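Local atomic coordinates of HTPA Reductase (Selaginella moellendorffii, PDB entry 5U5N), a protein that probably reduces 4-hydroxy-tetrahydrodipicolinate to tetrahydrodipicolinate with NADH or NADPH, a step in the diaminopimelate route to lysine. Residues A[6-12]-A[31-37]; A[21-25]-A[48-52]; A[61-65]-A[88-92]. Where two conformers were deposited one is given. Residues are numbered along the deposited sequence.

Contact 1: residues A[6-12]-A[31-37]; sequences PVMVNDC and LVPLSLT. With NAD (nicotinamide-adenine-dinucleotide), chain C.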
# COMPACT_ATOMS: atom_id res chain seq x y z
N PRO A 6 17.44 23.11 -18.29
CA PRO A 6 17.53 22.27 -19.48
C PRO A 6 18.29 20.96 -19.20
O PRO A 6 19.05 20.89 -18.27
CB PRO A 6 18.32 23.16 -20.45
CG PRO A 6 19.21 23.95 -19.57
CD PRO A 6 18.39 24.23 -18.34
N VAL A 7 18.02 19.92 -19.97
CA VAL A 7 18.62 18.63 -19.72
C VAL A 7 19.47 18.14 -20.91
O VAL A 7 19.06 18.27 -22.06
CB VAL A 7 17.62 17.51 -19.34
CG1 VAL A 7 16.98 17.85 -18.03
CG2 VAL A 7 16.54 17.28 -20.38
N MET A 8 20.61 17.52 -20.59
CA MET A 8 21.45 16.85 -21.57
C MET A 8 21.32 15.40 -21.26
O MET A 8 21.66 14.96 -20.16
CB MET A 8 22.90 17.32 -21.43
CG MET A 8 23.91 16.66 -22.38
SD MET A 8 25.58 17.15 -21.91
CE MET A 8 26.54 16.68 -23.37
N VAL A 9 20.83 14.63 -22.23
CA VAL A 9 20.69 13.18 -22.07
C VAL A 9 21.83 12.47 -22.76
O VAL A 9 21.92 12.52 -23.98
CB VAL A 9 19.34 12.68 -22.64
CG1 VAL A 9 19.20 11.20 -22.45
CG2 VAL A 9 18.18 13.45 -22.01
N ASN A 10 22.70 11.83 -21.96
CA ASN A 10 23.77 10.94 -22.41
C ASN A 10 23.35 9.52 -22.06
O ASN A 10 23.28 9.20 -20.88
CB ASN A 10 25.07 11.31 -21.71
CG ASN A 10 25.41 12.78 -21.89
OD1 ASN A 10 25.07 13.36 -22.91
ND2 ASN A 10 26.09 13.37 -20.94
N ASP A 11 23.04 8.65 -23.02
CA ASP A 11 23.23 8.75 -24.46
C ASP A 11 21.85 8.76 -25.08
O ASP A 11 21.12 7.80 -24.92
CB ASP A 11 24.01 7.48 -24.88
CG ASP A 11 24.25 7.35 -26.38
OD1 ASP A 11 23.85 8.21 -27.20
OD2 ASP A 11 24.88 6.33 -26.77
N CYS A 12 21.50 9.81 -25.82
CA CYS A 12 20.17 9.84 -26.43
C CYS A 12 19.95 8.80 -27.55
O CYS A 12 18.82 8.63 -27.99
CB CYS A 12 19.81 11.25 -26.90
SG CYS A 12 20.68 11.76 -28.38
N LEU A 31 15.53 20.26 -24.10
CA LEU A 31 16.57 19.30 -24.41
C LEU A 31 17.75 20.01 -25.08
O LEU A 31 17.63 20.56 -26.20
CB LEU A 31 16.03 18.21 -25.36
CG LEU A 31 16.97 17.09 -25.78
CD1 LEU A 31 17.32 16.19 -24.61
CD2 LEU A 31 16.42 16.26 -26.91
N VAL A 32 18.91 19.94 -24.43
CA VAL A 32 20.15 20.50 -24.96
C VAL A 32 20.48 19.69 -26.22
O VAL A 32 20.49 18.47 -26.16
CB VAL A 32 21.26 20.40 -23.89
CG1 VAL A 32 22.61 20.78 -24.48
CG2 VAL A 32 20.95 21.31 -22.71
N PRO A 33 20.73 20.34 -27.38
CA PRO A 33 20.91 19.57 -28.61
C PRO A 33 22.35 19.04 -28.78
O PRO A 33 22.89 19.06 -29.90
CB PRO A 33 20.55 20.59 -29.68
CG PRO A 33 21.10 21.85 -29.13
CD PRO A 33 20.85 21.79 -27.65
N LEU A 34 22.94 18.56 -27.69
CA LEU A 34 24.20 17.82 -27.69
C LEU A 34 24.08 16.63 -26.79
O LEU A 34 23.42 16.69 -25.78
CB LEU A 34 25.35 18.71 -27.21
CG LEU A 34 25.75 19.81 -28.18
CD1 LEU A 34 26.35 20.99 -27.47
CD2 LEU A 34 26.73 19.29 -29.19
N SER A 35 24.69 15.53 -27.19
CA SER A 35 24.71 14.30 -26.43
C SER A 35 26.07 13.63 -26.60
O SER A 35 26.82 13.93 -27.54
CB SER A 35 23.58 13.38 -26.91
OG SER A 35 23.43 12.24 -26.06
N LEU A 36 26.40 12.75 -25.67
CA LEU A 36 27.65 11.99 -25.69
C LEU A 36 27.27 10.54 -25.84
O LEU A 36 26.34 10.05 -25.15
CB LEU A 36 28.43 12.25 -24.40
CG LEU A 36 29.05 13.64 -24.36
CD1 LEU A 36 29.52 14.01 -22.98
CD2 LEU A 36 30.24 13.74 -25.32
N THR A 37 27.92 9.86 -26.78
CA THR A 37 27.66 8.45 -27.04
C THR A 37 28.93 7.70 -26.65
O THR A 37 29.93 8.32 -26.27
CB THR A 37 27.17 8.18 -28.49
OG1 THR A 37 26.75 6.82 -28.62
CG2 THR A 37 28.23 8.50 -29.55
PA NAD C . 21.74 0.69 -24.47
O1A NAD C . 22.79 -0.38 -24.66
O2A NAD C . 20.50 0.75 -25.34
O5B NAD C . 22.41 2.14 -24.56
C5B NAD C . 23.45 2.55 -23.70
C4B NAD C . 24.25 3.58 -24.49
O4B NAD C . 25.28 4.16 -23.70
C3B NAD C . 24.91 3.00 -25.74
O3B NAD C . 24.23 3.49 -26.91
C2B NAD C . 26.39 3.40 -25.63
O2B NAD C . 26.96 3.75 -26.91
C1B NAD C . 26.35 4.53 -24.58
N9A NAD C . 27.58 4.80 -23.79
C8A NAD C . 28.47 3.90 -23.32
N7A NAD C . 29.46 4.52 -22.63
C5A NAD C . 29.21 5.84 -22.65
C6A NAD C . 29.87 7.06 -22.13
N6A NAD C . 31.02 6.98 -21.42
N1A NAD C . 29.29 8.26 -22.36
C2A NAD C . 28.15 8.37 -23.07
N3A NAD C . 27.50 7.30 -23.59
C4A NAD C . 27.97 6.03 -23.41
O3 NAD C . 21.34 0.66 -22.90
PN NAD C . 19.86 1.00 -22.34
O1N NAD C . 18.97 -0.13 -22.81
O2N NAD C . 19.50 2.43 -22.68
O5D NAD C . 20.17 0.95 -20.75
C5D NAD C . 21.13 1.84 -20.21
C4D NAD C . 21.38 1.61 -18.72
O4D NAD C . 20.24 2.06 -17.98
C3D NAD C . 21.62 0.14 -18.34
O3D NAD C . 22.67 0.01 -17.37
C2D NAD C . 20.29 -0.29 -17.75
O2D NAD C . 20.42 -1.30 -16.74
C1D NAD C . 19.79 1.00 -17.12
N1N NAD C . 18.34 1.07 -16.84
C2N NAD C . 17.99 1.58 -15.65
C3N NAD C . 16.66 1.72 -15.27
C7N NAD C . 16.30 2.29 -13.91
O7N NAD C . 15.24 1.97 -13.40
N7N NAD C . 17.12 3.13 -13.25
C4N NAD C . 15.68 1.30 -16.17
C5N NAD C . 16.05 0.76 -17.40
C6N NAD C . 17.40 0.66 -17.72
O HOH W 1 20.84 16.00 -24.83
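Parallel strands need not be joined by an unbroken ladder of backbone hydrogen bonds, and the pair 7-10 and 34-37, with axes 5.6 Å apart at 22°, is a good example. P6 opens the contact by resting its CB on V32 CG2 at 3.9 Å. At V7 the backbones meet directly: its O accepts V32 N at 2.9 Å, in a single bridge pairing V7 with L31. M8 lays its extended side chain along the partner, from V32 to L36, where M8 CE lies 4.0 Å from L36 CD1; V64 of helix 61-71 adds to this apolar patch. From V9 onward substitutes take over. A water accepts V9 N at 2.9 Å and donates to V32 O and L34 O, each at 2.8 Å, while S35 OG donates to V9 O at 2.6 Å. N10 works in the same way, its OD1 receiving L36 N at 3.1 Å. The peptide bond preceding D11 is cis, and D11 CA approaches L36 O at 3.4 Å in a CA-H...O contact. D11 OD2 accepts T37 OG1 at 2.7 Å, NAD O3B at 2.9 Å and a weak hydrogen bond from NAD O2B at 3.3 Å; D11 OD1 is held by T13. C12 closes the segment with SG 3.6 Å from S35 OG. At this end L36 O lies 3.2 Å from NAD C2A, so the adenine sits beside the second strand. With helix 15-27 between them, the strands form the first beta-alpha-beta crossover of a Rossmann-type fold, whose C-terminal strand ends bind the adenosine part of the dinucleotide.

Contact 2: residues A[21-25]-A[48-52]; sequences AEAAV and IGNVE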
# COMPACT_ATOMS: atom_id res chain seq x y z
N ALA A 21 14.72 11.20 -23.46
CA ALA A 21 14.80 12.45 -24.21
C ALA A 21 13.46 12.79 -24.86
O ALA A 21 13.02 13.92 -24.85
CB ALA A 21 15.90 12.38 -25.27
N GLU A 22 12.82 11.78 -25.42
CA GLU A 22 11.51 11.95 -26.05
C GLU A 22 10.43 12.34 -25.08
O GLU A 22 9.58 13.17 -25.40
CB GLU A 22 11.10 10.68 -26.79
CG GLU A 22 11.99 10.51 -28.00
CD GLU A 22 11.36 9.70 -29.08
OE1 GLU A 22 11.64 8.47 -29.05
OE2 GLU A 22 10.59 10.28 -29.90
N ALA A 23 10.49 11.76 -23.89
CA ALA A 23 9.58 12.09 -22.81
C ALA A 23 9.87 13.47 -22.25
O ALA A 23 8.92 14.19 -21.90
CB ALA A 23 9.66 11.05 -21.72
N ALA A 24 11.15 13.85 -22.18
CA ALA A 24 11.52 15.19 -21.72
C ALA A 24 10.95 16.25 -22.66
O ALA A 24 10.38 17.24 -22.21
CB ALA A 24 13.05 15.34 -21.55
N VAL A 25 11.10 16.01 -23.96
CA VAL A 25 10.66 16.94 -25.03
C VAL A 25 9.13 17.09 -25.00
O VAL A 25 8.63 18.19 -24.97
CB VAL A 25 11.17 16.45 -26.42
CG1 VAL A 25 10.40 17.05 -27.57
CG2 VAL A 25 12.64 16.80 -26.57
N ILE A 48 14.99 14.07 -31.91
CA ILE A 48 14.18 13.74 -30.71
C ILE A 48 13.00 14.70 -30.70
O ILE A 48 13.16 15.88 -30.42
CB ILE A 48 14.98 13.89 -29.39
CG1 ILE A 48 16.21 12.96 -29.35
CG2 ILE A 48 14.10 13.62 -28.15
CD1 ILE A 48 15.92 11.52 -29.72
N GLY A 49 11.81 14.19 -31.01
CA GLY A 49 10.66 15.06 -31.25
C GLY A 49 10.94 15.88 -32.49
O GLY A 49 11.21 15.31 -33.55
N ASN A 50 10.93 17.20 -32.35
CA ASN A 50 11.37 18.13 -33.42
C ASN A 50 12.68 18.81 -33.06
O ASN A 50 12.98 19.91 -33.56
CB ASN A 50 10.30 19.19 -33.71
CG ASN A 50 9.23 18.70 -34.67
OD1 ASN A 50 9.50 17.88 -35.57
ND2 ASN A 50 8.01 19.21 -34.50
N VAL A 51 13.49 18.17 -32.22
CA VAL A 51 14.79 18.71 -31.79
C VAL A 51 15.89 17.83 -32.37
O VAL A 51 15.90 16.62 -32.18
CB VAL A 51 14.91 18.77 -30.26
CG1 VAL A 51 16.29 19.27 -29.82
CG2 VAL A 51 13.78 19.62 -29.68
N GLU A 52 16.81 18.47 -33.09
CA GLU A 52 17.91 17.79 -33.73
C GLU A 52 19.06 17.78 -32.73
O GLU A 52 19.49 18.83 -32.31
CB GLU A 52 18.27 18.54 -35.00
CG GLU A 52 19.35 17.86 -35.84
CD GLU A 52 19.96 18.77 -36.89
OE1 GLU A 52 19.19 19.24 -37.76
OE2 GLU A 52 21.20 19.01 -36.79
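A tight hairpin can settle on a helix without a single hydrogen bond between the two. I48 makes the largest contribution: its CG2 methyl lies 3.6 Å from A21 CB, 3.8 Å from V25 CG2 and 3.8 Å from E22 CG, fitting against a helical surface lined by small and aliphatic groups. G49 follows with a positive phi of 65°, and its bare CA sits 4.2 Å from V25 CG1. A CB here would come within 2.7 Å of that same V25 CG1 atom, so the close approach depends on the missing side chain as much as the backbone angle does. The chain then reverses through N50, and V51 returns to its partner, with I48 N donating to V51 O at 2.7 Å and V51 N to I48 O at 2.9 Å. V51 CG2 reaches V25 CG2 at 4.4 Å, while L31 touches I48, A21 and V25 beside them. This is a two-residue beta-hairpin with a type II' turn, linking strands 44-48 and 51-57 and packed on the first helix of the Rossmann-type domain.

Contact 3: residues A[61-65]-A[88-92]; sequences REDVV and DNAEF. With NAD (nicotinamide-adenine-dinucleotide), chain C.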
# COMPACT_ATOMS: atom_id res chain seq x y z
N ARG A 61 34.47 14.85 -25.01
CA ARG A 61 33.55 15.29 -23.95
C ARG A 61 33.91 16.60 -23.24
O ARG A 61 33.05 17.30 -22.73
CB ARG A 61 33.32 14.19 -22.93
CG ARG A 61 34.53 13.81 -22.10
CD ARG A 61 34.14 12.67 -21.18
NE ARG A 61 35.29 12.22 -20.40
CZ ARG A 61 35.22 11.44 -19.34
NH1 ARG A 61 34.04 10.97 -18.88
NH2 ARG A 61 36.33 11.11 -18.71
N GLU A 62 35.19 16.94 -23.22
CA GLU A 62 35.64 18.23 -22.68
C GLU A 62 35.07 19.38 -23.54
O GLU A 62 34.48 20.32 -23.01
CB GLU A 62 37.18 18.31 -22.68
CG GLU A 62 37.90 17.16 -21.98
CD GLU A 62 38.33 17.47 -20.56
OE1 GLU A 62 37.45 17.62 -19.67
OE2 GLU A 62 39.56 17.56 -20.35
N ASP A 63 35.27 19.29 -24.86
CA ASP A 63 34.84 20.32 -25.82
C ASP A 63 33.30 20.42 -25.76
O ASP A 63 32.73 21.51 -25.66
CB ASP A 63 35.24 19.96 -27.26
CG ASP A 63 36.77 20.03 -27.53
OD1 ASP A 63 37.52 20.58 -26.68
OD2 ASP A 63 37.21 19.52 -28.61
N VAL A 64 32.66 19.27 -25.81
CA VAL A 64 31.21 19.20 -25.80
C VAL A 64 30.62 19.94 -24.58
O VAL A 64 29.72 20.74 -24.74
CB VAL A 64 30.74 17.75 -25.90
CG1 VAL A 64 29.27 17.59 -25.52
CG2 VAL A 64 31.01 17.26 -27.29
N VAL A 65 31.18 19.70 -23.40
CA VAL A 65 30.64 20.25 -22.15
C VAL A 65 30.88 21.77 -22.03
O VAL A 65 30.03 22.47 -21.49
CB VAL A 65 31.13 19.44 -20.90
CG1 VAL A 65 30.90 20.18 -19.60
CG2 VAL A 65 30.42 18.11 -20.84
N ASP A 88 33.23 6.43 -14.19
CA ASP A 88 33.98 7.41 -14.95
C ASP A 88 33.11 8.63 -15.33
O ASP A 88 33.49 9.76 -15.08
CB ASP A 88 34.57 6.74 -16.19
CG ASP A 88 35.70 7.52 -16.76
OD1 ASP A 88 36.86 7.29 -16.30
OD2 ASP A 88 35.40 8.35 -17.66
N ASN A 89 31.94 8.38 -15.90
CA ASN A 89 30.99 9.47 -16.20
C ASN A 89 30.71 10.28 -14.93
O ASN A 89 30.73 11.50 -14.98
CB ASN A 89 29.68 8.95 -16.80
CG ASN A 89 29.83 8.44 -18.21
OD1 ASN A 89 30.93 8.42 -18.76
ND2 ASN A 89 28.74 8.01 -18.81
N ALA A 90 30.49 9.61 -13.80
CA ALA A 90 30.20 10.30 -12.54
C ALA A 90 31.36 11.16 -12.07
O ALA A 90 31.15 12.30 -11.65
CB ALA A 90 29.82 9.32 -11.45
N GLU A 91 32.58 10.63 -12.14
CA GLU A 91 33.73 11.44 -11.78
C GLU A 91 33.89 12.61 -12.70
O GLU A 91 34.24 13.70 -12.26
CB GLU A 91 34.98 10.60 -11.73
CG GLU A 91 34.98 9.68 -10.55
CD GLU A 91 35.91 8.50 -10.75
OE1 GLU A 91 37.09 8.70 -11.11
OE2 GLU A 91 35.46 7.34 -10.52
N PHE A 92 33.59 12.41 -13.98
CA PHE A 92 33.64 13.50 -14.92
C PHE A 92 32.61 14.59 -14.56
O PHE A 92 32.97 15.76 -14.48
CB PHE A 92 33.44 13.00 -16.34
CG PHE A 92 33.50 14.07 -17.35
CD1 PHE A 92 34.71 14.70 -17.64
CD2 PHE A 92 32.35 14.50 -18.01
CE1 PHE A 92 34.78 15.72 -18.56
CE2 PHE A 92 32.44 15.53 -18.95
CZ PHE A 92 33.66 16.13 -19.22
PA NAD C . 21.74 0.69 -24.47
O1A NAD C . 22.79 -0.38 -24.66
O2A NAD C . 20.50 0.75 -25.34
O5B NAD C . 22.41 2.14 -24.56
C5B NAD C . 23.45 2.55 -23.70
C4B NAD C . 24.25 3.58 -24.49
O4B NAD C . 25.28 4.16 -23.70
C3B NAD C . 24.91 3.00 -25.74
O3B NAD C . 24.23 3.49 -26.91
C2B NAD C . 26.39 3.40 -25.63
O2B NAD C . 26.96 3.75 -26.91
C1B NAD C . 26.35 4.53 -24.58
N9A NAD C . 27.58 4.80 -23.79
C8A NAD C . 28.47 3.90 -23.32
N7A NAD C . 29.46 4.52 -22.63
C5A NAD C . 29.21 5.84 -22.65
C6A NAD C . 29.87 7.06 -22.13
N6A NAD C . 31.02 6.98 -21.42
N1A NAD C . 29.29 8.26 -22.36
C2A NAD C . 28.15 8.37 -23.07
N3A NAD C . 27.50 7.30 -23.59
C4A NAD C . 27.97 6.03 -23.41
O3 NAD C . 21.34 0.66 -22.90
PN NAD C . 19.86 1.00 -22.34
O1N NAD C . 18.97 -0.13 -22.81
O2N NAD C . 19.50 2.43 -22.68
O5D NAD C . 20.17 0.95 -20.75
C5D NAD C . 21.13 1.84 -20.21
C4D NAD C . 21.38 1.61 -18.72
O4D NAD C . 20.24 2.06 -17.98
C3D NAD C . 21.62 0.14 -18.34
O3D NAD C . 22.67 0.01 -17.37
C2D NAD C . 20.29 -0.29 -17.75
O2D NAD C . 20.42 -1.30 -16.74
C1D NAD C . 19.79 1.00 -17.12
N1N NAD C . 18.34 1.07 -16.84
C2N NAD C . 17.99 1.58 -15.65
C3N NAD C . 16.66 1.72 -15.27
C7N NAD C . 16.30 2.29 -13.91
O7N NAD C . 15.24 1.97 -13.40
N7N NAD C . 17.12 3.13 -13.25
C4N NAD C . 15.68 1.30 -16.17
C5N NAD C . 16.05 0.76 -17.40
C6N NAD C . 17.40 0.66 -17.72
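The charged link between these helices is the salt bridge of R61 NH2 to D88 OD2 at 3.1 Å, and R61 NH1 approaches the same D88 OD2 at 3.2 Å; both hydrogen bonds are weak in geometry. It joins helices 61-71 and 86-95, which are consecutive in the Rossmann-type nucleotide-binding domain and are connected through strand 76-79. Their short segments run 13.3 Å apart at 45°, a gap that long side chains must fill. R61 does so with an extended arm whose guanidinium lies flat on F92, planes at 12° and centres 4.2 Å apart. The cation-pi contact is off-centre, with R61 CZ 4.2 Å from the ring centroid, because the arm brings R61 CD rather than the charge over the middle of the face, at 3.8 Å from that centroid. One side chain thus combines a salt bridge, a cation-pi stack and a CH-pi contact. N89, the residue after D88 on the second helix, turns to the cofactor: its OD1 lies 3.0 Å from NAD N6A, on the adenine, while its ND2 is bonded to D79. The F92 ring is bordered near its plane by the first helix as well, with E62 OE1 3.5 Å from F92 CE1 and, on the apolar side of the contact, V65 CG2 3.8 Å from F92 CE2.

Overall arrangement
All three contacts lie in the N-terminal Rossmann-type domain. Contacts 1 and 2 interlock along the chain, since 21-25 falls between 6-12 and 31-37, and contact 3 follows them in series. The centres of contacts 1 and 2 are 10 Å apart, those of 1 and 3 12 Å, and those of 2 and 3 22 Å. Contact 1 therefore lies between its neighbours: L31 CD2 packs 3.7 Å from I48 CB, and M8 CE 3.6 Å from V64 CG1. Strands 34-37 and 51-57, neighbours in one sheet, tie contacts 1 and 2 together. Contacts 1 and 3 meet at NAD, reaching the ribose and adenine through D11 and N89.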